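Putative translation initiation inhibitor (Salmonella typhimurium, PDB 3GTZ) is of unknown function but belongs to the RutC (YjgF-like) family and is named as a putative inhibitor of translation initiation. Local coordinates at residues Y26-E31 and N43-I48; T66-S70 and Y106-I110. All blocks are in the same frame, centred on the assembly; numbering follows the deposited sequence.

Interaction 1: Y26-E31 and N43-I48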
loop_
_atom_site.group_PDB
_atom_site.type_symbol
_atom_site.label_atom_id
_atom_site.label_comp_id
_atom_site.label_asym_id
_atom_site.label_seq_id
_atom_site.Cartn_x
_atom_site.Cartn_y
_atom_site.Cartn_z
ATOM N N TYR A 26 -8.141 1.589 -6.506
ATOM C CA TYR A 26 -8.065 0.931 -7.807
ATOM C C TYR A 26 -6.657 0.511 -8.087
ATOM O O TYR A 26 -5.742 1.189 -7.692
ATOM C CB TYR A 26 -8.469 1.931 -8.889
ATOM C CG TYR A 26 -8.312 1.439 -10.307
ATOM C CD1 TYR A 26 -9.173 0.464 -10.817
ATOM C CD2 TYR A 26 -7.331 1.954 -11.145
ATOM C CE1 TYR A 26 -9.059 0.006 -12.122
ATOM C CE2 TYR A 26 -7.184 1.481 -12.461
ATOM C CZ TYR A 26 -8.069 0.521 -12.946
ATOM O OH TYR A 26 -7.978 0.065 -14.262
ATOM N N THR A 27 -6.499 -0.565 -8.844
ATOM C CA THR A 27 -5.208 -1.053 -9.266
ATOM C C THR A 27 -5.234 -1.218 -10.775
ATOM O O THR A 27 -6.030 -1.967 -11.294
ATOM C CB THR A 27 -4.872 -2.414 -8.588
ATOM O OG1 THR A 27 -4.363 -2.182 -7.258
ATOM C CG2 THR A 27 -3.805 -3.189 -9.410
ATOM N N GLY A 28 -4.355 -0.538 -11.493
ATOM C CA GLY A 28 -4.358 -0.667 -12.927
ATOM C C GLY A 28 -3.346 -1.702 -13.342
ATOM O O GLY A 28 -2.235 -1.735 -12.827
ATOM N N VAL A 29 -3.756 -2.561 -14.263
ATOM C CA VAL A 29 -2.891 -3.566 -14.818
ATOM C C VAL A 29 -2.922 -3.454 -16.339
ATOM O O VAL A 29 -3.908 -2.962 -16.905
ATOM C CB VAL A 29 -3.308 -4.980 -14.345
ATOM C CG1 VAL A 29 -3.579 -4.972 -12.849
ATOM C CG2 VAL A 29 -4.539 -5.447 -15.087
ATOM N N PRO A 30 -1.835 -3.876 -17.009
ATOM C CA PRO A 30 -1.764 -3.713 -18.466
ATOM C C PRO A 30 -2.790 -4.514 -19.304
ATOM O O PRO A 30 -3.261 -5.572 -18.888
ATOM C CB PRO A 30 -0.329 -4.135 -18.783
ATOM C CG PRO A 30 0.397 -4.061 -17.484
ATOM C CD PRO A 30 -0.598 -4.457 -16.479
ATOM N N GLU A 31 -3.136 -3.976 -20.478
ATOM C CA GLU A 31 -4.036 -4.661 -21.414
ATOM C C GLU A 31 -3.248 -5.464 -22.456
ATOM O O GLU A 31 -3.537 -6.623 -22.685
ATOM C CB GLU A 31 -4.967 -3.662 -22.104
ATOM C CG GLU A 31 -6.318 -3.481 -21.381
ATOM C CD GLU A 31 -7.061 -2.169 -21.764
ATOM O OE1 GLU A 31 -6.528 -1.389 -22.607
ATOM O OE2 GLU A 31 -8.172 -1.933 -21.202
ATOM N N ASN A 43 -0.655 3.220 -21.236
ATOM C CA ASN A 43 -1.963 2.595 -21.370
ATOM C C ASN A 43 -2.640 2.459 -20.005
ATOM O O ASN A 43 -3.839 2.668 -19.888
ATOM C CB ASN A 43 -1.761 1.236 -22.014
ATOM C CG ASN A 43 -3.024 0.649 -22.630
ATOM O OD1 ASN A 43 -4.089 0.694 -22.076
ATOM N ND2 ASN A 43 -2.854 0.024 -23.801
ATOM N N THR A 44 -1.872 2.140 -18.970
ATOM C CA THR A 44 -2.463 1.967 -17.674
ATOM C C THR A 44 -2.878 3.290 -17.088
ATOM O O THR A 44 -3.915 3.367 -16.445
ATOM C CB THR A 44 -1.577 1.204 -16.696
ATOM O OG1 THR A 44 -1.107 0.031 -17.340
ATOM C CG2 THR A 44 -2.380 0.780 -15.446
ATOM N N LEU A 45 -2.109 4.337 -17.335
ATOM C CA LEU A 45 -2.507 5.662 -16.902
ATOM C C LEU A 45 -3.768 6.115 -17.624
ATOM O O LEU A 45 -4.591 6.784 -17.027
ATOM C CB LEU A 45 -1.379 6.620 -17.123
ATOM C CG LEU A 45 -0.147 6.353 -16.252
ATOM C CD1 LEU A 45 0.973 7.262 -16.711
ATOM C CD2 LEU A 45 -0.469 6.634 -14.822
ATOM N N ALA A 46 -3.924 5.747 -18.903
ATOM C CA ALA A 46 -5.191 6.011 -19.658
ATOM C C ALA A 46 -6.385 5.301 -19.067
ATOM O O ALA A 46 -7.453 5.908 -19.011
ATOM C CB ALA A 46 -5.082 5.674 -21.144
ATOM N N GLN A 47 -6.221 4.054 -18.603
ATOM C CA GLN A 47 -7.326 3.311 -17.915
ATOM C C GLN A 47 -7.743 3.965 -16.597
ATOM O O GLN A 47 -8.933 4.059 -16.284
ATOM C CB GLN A 47 -6.951 1.885 -17.560
ATOM C CG GLN A 47 -6.758 0.914 -18.719
ATOM C CD GLN A 47 -6.088 -0.425 -18.233
ATOM O OE1 GLN A 47 -6.629 -1.131 -17.353
ATOM N NE2 GLN A 47 -4.885 -0.724 -18.769
ATOM N N ILE A 48 -6.748 4.379 -15.828
ATOM C CA ILE A 48 -6.957 5.077 -14.592
ATOM C C ILE A 48 -7.820 6.330 -14.808
ATOM O O ILE A 48 -8.854 6.481 -14.136
ATOM C CB ILE A 48 -5.643 5.441 -13.916
ATOM C CG1 ILE A 48 -4.947 4.170 -13.407
ATOM C CG2 ILE A 48 -5.921 6.416 -12.778
ATOM C CD1 ILE A 48 -3.568 4.405 -12.828
#

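Interaction 2: T66-S70 and Y106-I110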
loop_
_atom_site.group_PDB
_atom_site.type_symbol
_atom_site.label_atom_id
_atom_site.label_comp_id
_atom_site.label_asym_id
_atom_site.label_seq_id
_atom_site.Cartn_x
_atom_site.Cartn_y
_atom_site.Cartn_z
ATOM N N THR A 66 1.359 4.050 -6.269
ATOM C CA THR A 66 2.469 3.153 -6.086
ATOM C C THR A 66 2.599 2.362 -7.357
ATOM O O THR A 66 1.648 1.743 -7.796
ATOM C CB THR A 66 2.225 2.236 -4.913
ATOM O OG1 THR A 66 1.839 3.042 -3.787
ATOM C CG2 THR A 66 3.485 1.422 -4.550
ATOM N N ILE A 67 3.774 2.439 -7.968
ATOM C CA ILE A 67 4.074 1.787 -9.229
ATOM C C ILE A 67 4.988 0.597 -8.953
ATOM O O ILE A 67 6.048 0.756 -8.373
ATOM C CB ILE A 67 4.784 2.774 -10.172
ATOM C CG1 ILE A 67 3.916 4.027 -10.373
ATOM C CG2 ILE A 67 5.044 2.156 -11.496
ATOM C CD1 ILE A 67 4.468 4.999 -11.440
ATOM N N PHE A 68 4.554 -0.594 -9.340
ATOM C CA PHE A 68 5.368 -1.793 -9.229
ATOM C C PHE A 68 5.860 -2.154 -10.618
ATOM O O PHE A 68 5.083 -2.270 -11.538
ATOM C CB PHE A 68 4.569 -2.941 -8.650
ATOM C CG PHE A 68 4.131 -2.731 -7.230
ATOM C CD1 PHE A 68 4.993 -2.960 -6.195
ATOM C CD2 PHE A 68 2.836 -2.310 -6.937
ATOM C CE1 PHE A 68 4.594 -2.773 -4.862
ATOM C CE2 PHE A 68 2.416 -2.122 -5.609
ATOM C CZ PHE A 68 3.300 -2.353 -4.568
ATOM N N LEU A 69 7.171 -2.288 -10.769
ATOM C CA LEU A 69 7.780 -2.712 -12.040
ATOM C C LEU A 69 8.378 -4.072 -11.830
ATOM O O LEU A 69 8.961 -4.314 -10.790
ATOM C CB LEU A 69 8.895 -1.747 -12.432
ATOM C CG LEU A 69 8.481 -0.324 -12.795
ATOM C CD1 LEU A 69 9.656 0.592 -12.626
ATOM C CD2 LEU A 69 7.898 -0.217 -14.216
ATOM N N SER A 70 8.272 -4.942 -12.815
ATOM C CA SER A 70 8.919 -6.242 -12.741
ATOM C C SER A 70 10.455 -6.197 -12.927
ATOM O O SER A 70 11.164 -7.113 -12.497
ATOM C CB SER A 70 8.282 -7.200 -13.751
ATOM O OG SER A 70 8.568 -6.814 -15.065
ATOM N N TYR A 106 3.604 -8.814 -17.494
ATOM C CA TYR A 106 3.339 -7.466 -16.968
ATOM C C TYR A 106 4.640 -6.774 -16.679
ATOM O O TYR A 106 5.413 -7.263 -15.857
ATOM C CB TYR A 106 2.582 -7.496 -15.633
ATOM C CG TYR A 106 1.132 -7.906 -15.650
ATOM C CD1 TYR A 106 0.390 -7.951 -16.827
ATOM C CD2 TYR A 106 0.492 -8.234 -14.457
ATOM C CE1 TYR A 106 -0.959 -8.337 -16.811
ATOM C CE2 TYR A 106 -0.848 -8.623 -14.429
ATOM C CZ TYR A 106 -1.569 -8.669 -15.602
ATOM O OH TYR A 106 -2.899 -9.034 -15.575
ATOM N N LYS A 107 4.892 -5.622 -17.294
ATOM C CA LYS A 107 6.119 -4.898 -16.947
ATOM C C LYS A 107 5.809 -3.931 -15.791
ATOM O O LYS A 107 6.687 -3.545 -15.043
ATOM C CB LYS A 107 6.790 -4.183 -18.158
ATOM C CG LYS A 107 6.578 -4.794 -19.565
ATOM C CD LYS A 107 7.167 -6.139 -19.796
ATOM C CE LYS A 107 7.010 -6.619 -21.280
ATOM N NZ LYS A 107 5.692 -7.278 -21.733
ATOM N N VAL A 108 4.541 -3.579 -15.630
ATOM C CA VAL A 108 4.128 -2.532 -14.686
ATOM C C VAL A 108 2.737 -2.836 -14.124
ATOM O O VAL A 108 1.937 -3.537 -14.752
ATOM C CB VAL A 108 4.141 -1.149 -15.358
ATOM C CG1 VAL A 108 3.264 -1.151 -16.584
ATOM C CG2 VAL A 108 3.691 -0.096 -14.418
ATOM N N GLU A 109 2.476 -2.310 -12.932
ATOM C CA GLU A 109 1.160 -2.330 -12.318
ATOM C C GLU A 109 1.069 -1.070 -11.433
ATOM O O GLU A 109 2.100 -0.580 -10.945
ATOM C CB GLU A 109 1.076 -3.606 -11.517
ATOM C CG GLU A 109 -0.196 -3.951 -10.859
ATOM C CD GLU A 109 -0.169 -5.418 -10.382
ATOM O OE1 GLU A 109 -0.478 -5.663 -9.185
ATOM O OE2 GLU A 109 0.211 -6.303 -11.196
ATOM N N ILE A 110 -0.117 -0.501 -11.258
ATOM C CA ILE A 110 -0.203 0.821 -10.607
ATOM C C ILE A 110 -1.401 0.940 -9.661
ATOM O O ILE A 110 -2.544 0.886 -10.101
ATOM C CB ILE A 110 -0.296 1.965 -11.649
ATOM C CG1 ILE A 110 0.885 1.933 -12.642
ATOM C CG2 ILE A 110 -0.335 3.295 -10.941
ATOM C CD1 ILE A 110 0.838 3.022 -13.713
#

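Interaction 1: Y26-E31 and N43-I48
Tyr26 lays the edge of its ring against Ile48, CE2 to CG1 at 3.6 Å, where helix 37-54 packs on the mixed sheet of the YjgF-like fold. Residues 26-28 of the strand run nearly antiparallel to helix residues 43-48, at 151°. With CG anti to the backbone N (chi1 174°), the ring reaches out toward the helix and also packs on Val51. A tyrosine suits this position because its apolar edge meets isoleucine, while OH lies 3.6 Å from Gln47 OE1, ring and amide planes nearly perpendicular. Thr27 points the other way and packs on Val93 of the second subunit. At Gly28 the helix comes close, with CA atoms of Gly28 and Thr44 5.8 Å apart. Having no side chain, the glycine offers bare backbone to Thr44, whose CG2 lies 3.4 Å from Gly28 C. The threonine hydroxyl turns back to its own helix and bonds to Gln40 O. Beyond the strand, Val29, whose CB points away from the helix, contributes its carbonyl: Gln47 NE2 donates to Val29 O at 3.1 Å, the acceptor lying near the amide plane. The ring of Pro30 restricts phi and so suits the extended turn leaving the strand; Pro30 CA lies 4.0 Å from Thr44 OG1. Glu31 reaches back to the helix and stacks its carboxylate on the Gln47 amide, their planes 2° apart and OE2 3.9 Å from CD.

Interaction 2: T66-S70 and Y106-I110
Ile67 and Val108 meet through their CG2 methyls, 3.9 Å apart, because each methyl stands opposite its own backbone N; in Val108 this places CG1 between N and the carbonyl carbon (chi1 56°). Leu69, with chi1 -67° and an extended second torsion, swings CD2 to 4.0 Å from Val108 CB. Ile67, Val108 and Ile110 are beta-branched, which suits extended strands, and Leu69 adds to the same apolar face. Phe68 and Glu109 are an antiparallel hydrogen-bonded pair, with Phe68 N to Glu109 O at 2.9 Å and Glu109 N to Phe68 O at 3.0 Å; Ile67 with Ile110 and Leu69 with Val108 are non-hydrogen-bonded pairs. Past the strand end, Ser70 N still donates to Lys107 O at 3.1 Å, and its small hydroxyl adds a weak bond from OG to Tyr106 O. Phe68, an apolar ring suited to a subunit interface, and Glu109 project from the other face, where both pack on Cys95 of the second subunit. On the apolar face, helix 75-85 covers Ile67 and Leu69 through Met78, and helix 37-54 meets Val108 and Ile110 through Thr41 and Ile48. Strand 93-98 continues the sheet beyond strand 62-69, bonding to the backbones of Ile67 and Leu69.

The two interactions have centres about 10 Å apart and share one sheet. Strand 23-28, from interaction 1, borders strand 108-115, which interaction 2 in turn joins to strand 62-69; a probable backbone hydrogen bond from Gly28 N to Ile110 O, 2.7 Å, stitches them together. Along the chain they come in series: 26-31 and 43-48 close the first contact before 66-70 and 106-110 make the second, with helix 37-54 leading on to strand 62-69. Interaction 1 packs helix 37-54 on the sheet and interaction 2 joins two inner strands, one of them next to the edge strand 93-98, while the other face of both meets the second subunit of the three-chain assembly.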